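Local coordinates for protein with a SET domain within carboxy region (Cryptosporidium parvum, PDB 4LDG) that has a SET domain of the SETD8 type and is probably a histone H4 lysine methyltransferase, at residues E102-M107 and Y117-K122. Sequence-based numbering, arbitrary orientation.
Sequences EATIDM and YNYSEK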
ATOM      1  N   GLU A 102      15.971   6.515  10.115  1.00 40.55           N
ATOM      2  CA  GLU A 102      16.362   5.326  10.850  1.00 43.96           C
ATOM      3  C   GLU A 102      15.692   5.249  12.214  1.00 43.00           C
ATOM      4  O   GLU A 102      15.472   4.157  12.727  1.00 42.25           O
ATOM      5  CB  GLU A 102      17.881   5.258  11.015  1.00 50.48           C
ATOM      6  CG  GLU A 102      18.609   5.216   9.690  1.00 54.61           C
ATOM      7  CD  GLU A 102      19.803   4.283   9.685  1.00 59.73           C
ATOM      8  OE1 GLU A 102      20.754   4.603  10.429  1.00 66.10           O
ATOM      9  OE2 GLU A 102      19.802   3.275   8.916  1.00 55.01           O
ATOM     10  N   ALA A 103      15.366   6.404  12.792  1.00 40.12           N
ATOM     11  CA  ALA A 103      14.567   6.433  14.005  1.00 40.24           C
ATOM     12  C   ALA A 103      13.098   6.137  13.709  1.00 40.03           C
ATOM     13  O   ALA A 103      12.418   5.526  14.519  1.00 43.53           O
ATOM     14  CB  ALA A 103      14.675   7.776  14.686  1.00 39.62           C
ATOM     15  N   THR A 104      12.602   6.578  12.568  1.00 37.29           N
ATOM     16  CA  THR A 104      11.179   6.436  12.285  1.00 36.26           C
ATOM     17  C   THR A 104      10.855   5.019  11.847  1.00 36.82           C
ATOM     18  O   THR A 104       9.833   4.476  12.236  1.00 35.19           O
ATOM     19  CB  THR A 104      10.747   7.452  11.228  1.00 36.18           C
ATOM     20  OG1 THR A 104      10.995   8.776  11.740  1.00 35.45           O
ATOM     21  CG2 THR A 104       9.270   7.292  10.871  1.00 35.85           C
ATOM     22  N   ILE A 105      11.754   4.411  11.074  1.00 37.66           N
ATOM     23  CA  ILE A 105      11.549   3.082  10.514  1.00 40.07           C
ATOM     24  C   ILE A 105      12.574   2.104  11.062  1.00 44.13           C
ATOM     25  O   ILE A 105      13.776   2.413  11.074  1.00 46.22           O
ATOM     26  CB  ILE A 105      11.698   3.132   8.988  1.00 42.82           C
ATOM     27  CG1 ILE A 105      10.506   3.898   8.417  1.00 44.02           C
ATOM     28  CG2 ILE A 105      11.776   1.712   8.409  1.00 44.15           C
ATOM     29  CD1 ILE A 105      10.785   4.557   7.115  1.00 46.31           C
ATOM     30  N   ASP A 106      12.102   0.952  11.543  1.00 45.01           N
ATOM     31  CA  ASP A 106      12.992  -0.113  12.019  1.00 47.34           C
ATOM     32  C   ASP A 106      13.374  -0.902  10.800  1.00 48.20           C
ATOM     33  O   ASP A 106      12.523  -1.571  10.217  1.00 46.20           O
ATOM     34  CB  ASP A 106      12.260  -1.019  12.999  1.00 49.44           C
ATOM     35  CG  ASP A 106      13.151  -2.134  13.562  1.00 55.47           C
ATOM     36  OD1 ASP A 106      13.229  -2.234  14.819  1.00 52.23           O
ATOM     37  OD2 ASP A 106      13.755  -2.898  12.749  1.00 54.92           O
ATOM     38  N   MET A 107      14.651  -0.826  10.438  0.50 50.94           N
ATOM     39  CA  MET A 107      15.173  -1.466   9.236  0.50 53.80           C
ATOM     40  C   MET A 107      15.345  -2.982   9.370  0.50 55.05           C
ATOM     41  O   MET A 107      15.513  -3.677   8.370  0.50 56.82           O
ATOM     42  CB  MET A 107      16.501  -0.812   8.839  0.50 57.44           C
ATOM     43  CG  MET A 107      16.419   0.118   7.620  0.50 57.74           C
ATOM     44  SD  MET A 107      15.588   1.701   7.862  0.50 58.48           S
ATOM     45  CE  MET A 107      16.976   2.794   8.055  0.50 58.60           C
ATOM     46  N   TYR A 117       2.025  11.211  11.932  1.00 35.34           N
ATOM     47  CA  TYR A 117       0.971  12.187  11.670  1.00 35.66           C
ATOM     48  C   TYR A 117       1.375  13.546  12.244  1.00 37.04           C
ATOM     49  O   TYR A 117       0.814  14.563  11.869  1.00 38.33           O
ATOM     50  CB  TYR A 117      -0.396  11.741  12.238  1.00 37.06           C
ATOM     51  CG  TYR A 117      -0.428  11.448  13.725  1.00 37.88           C
ATOM     52  CD1 TYR A 117      -0.249  10.145  14.194  1.00 37.85           C
ATOM     53  CD2 TYR A 117      -0.649  12.462  14.662  1.00 39.16           C
ATOM     54  CE1 TYR A 117      -0.278   9.847  15.553  1.00 39.24           C
ATOM     55  CE2 TYR A 117      -0.692  12.180  16.031  1.00 41.24           C
ATOM     56  CZ  TYR A 117      -0.502  10.862  16.470  1.00 42.43           C
ATOM     57  OH  TYR A 117      -0.521  10.541  17.820  1.00 44.71           O
ATOM     58  N   ASN A 118       2.356  13.552  13.143  1.00 36.09           N
ATOM     59  CA  ASN A 118       2.882  14.791  13.706  1.00 36.25           C
ATOM     60  C   ASN A 118       4.030  15.413  12.894  1.00 34.09           C
ATOM     61  O   ASN A 118       4.511  16.488  13.226  1.00 33.93           O
ATOM     62  CB  ASN A 118       3.324  14.544  15.153  1.00 38.43           C
ATOM     63  CG  ASN A 118       4.288  13.370  15.285  1.00 38.99           C
ATOM     64  OD1 ASN A 118       4.066  12.299  14.728  1.00 42.52           O
ATOM     65  ND2 ASN A 118       5.356  13.569  16.005  1.00 40.36           N
ATOM     66  N   TYR A 119       4.453  14.749  11.825  1.00 32.41           N
ATOM     67  CA  TYR A 119       5.566  15.228  11.007  1.00 32.81           C
ATOM     68  C   TYR A 119       5.058  16.227  10.000  1.00 33.55           C
ATOM     69  O   TYR A 119       3.922  16.112   9.533  1.00 35.52           O
ATOM     70  CB  TYR A 119       6.193  14.088  10.196  1.00 32.98           C
ATOM     71  CG  TYR A 119       7.040  13.101  10.938  1.00 32.43           C
ATOM     72  CD1 TYR A 119       7.043  13.036  12.323  1.00 35.08           C
ATOM     73  CD2 TYR A 119       7.845  12.219  10.244  1.00 31.40           C
ATOM     74  CE1 TYR A 119       7.829  12.111  12.986  1.00 36.21           C
ATOM     75  CE2 TYR A 119       8.641  11.298  10.900  1.00 31.85           C
ATOM     76  CZ  TYR A 119       8.616  11.225  12.266  1.00 33.71           C
ATOM     77  OH  TYR A 119       9.393  10.306  12.945  1.00 34.27           O
ATOM     78  N   SER A 120       5.905  17.186   9.623  1.00 33.30           N
ATOM     79  CA  SER A 120       5.553  18.175   8.594  1.00 31.77           C
ATOM     80  C   SER A 120       5.387  17.478   7.263  1.00 33.31           C
ATOM     81  O   SER A 120       5.808  16.329   7.093  1.00 34.08           O
ATOM     82  CB  SER A 120       6.674  19.185   8.435  1.00 31.54           C
ATOM     83  OG  SER A 120       7.820  18.486   7.990  1.00 30.32           O
ATOM     84  N   GLU A 121       4.792  18.178   6.307  1.00 36.78           N
ATOM     85  CA  GLU A 121       4.581  17.642   4.957  1.00 40.89           C
ATOM     86  C   GLU A 121       5.888  17.177   4.347  1.00 38.24           C
ATOM     87  O   GLU A 121       5.977  16.065   3.889  1.00 37.11           O
ATOM     88  CB  GLU A 121       3.882  18.669   4.061  1.00 43.56           C
ATOM     89  CG  GLU A 121       2.408  18.832   4.431  1.00 49.86           C
ATOM     90  CD  GLU A 121       1.620  17.516   4.317  1.00 57.41           C
ATOM     91  OE1 GLU A 121       1.954  16.679   3.447  1.00 66.72           O
ATOM     92  OE2 GLU A 121       0.672  17.290   5.102  1.00 65.57           O
ATOM     93  N   LYS A 122       6.913  18.013   4.432  1.00 38.74           N
ATOM     94  CA  LYS A 122       8.250  17.673   3.951  1.00 36.92           C
ATOM     95  C   LYS A 122       8.701  16.307   4.453  1.00 36.16           C
ATOM     96  O   LYS A 122       9.194  15.463   3.682  1.00 34.08           O
ATOM     97  CB  LYS A 122       9.240  18.723   4.423  1.00 38.02           C
ATOM     98  CG  LYS A 122      10.670  18.221   4.381  1.00 39.33           C
ATOM     99  CD  LYS A 122      11.673  19.274   4.827  1.00 42.77           C
ATOM    100  CE  LYS A 122      13.083  18.767   4.568  1.00 44.13           C
ATOM    101  NZ  LYS A 122      14.035  19.282   5.561  1.00 47.40           N
TER
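T104 and Y119 are bridged by their side chains alone: their CA atoms, the closest CA pair between the two segments, are 10.5 Å apart. T104 is the last residue of helix 98-104, where the chain turns into strand 105-106; Y119 lies in the loop that leads into helix 121-134, just before its N-cap residue S120. A tyrosine suits such a separation, since its long side chain, ending in a rigid ring, carries a hydroxyl most of the way to the short threonine. The phenol OH donates a hydrogen bond to T104 OG1, 2.5 Å from Y119 OH, and OG1 lies at the ring edge, in the ring plane. The threonine torsion (chi1 -61°) sets OG1 beside its own backbone N and turns CG2 anti to that N, leaving the methyl 4.1 Å from Y119 CE2. As a beta-branched residue T104 thus offers both a polar and an apolar branch, and its side chain also packs on I127 of helix 121-134. T104 OG1 is in addition hydrogen-bonded to I100 O, one turn back in its own helix. With its own proton directed to that carbonyl, the buried threonine hydroxyl can accept the bond from the phenol, so a two-bond chain ties Y119 to the helix end.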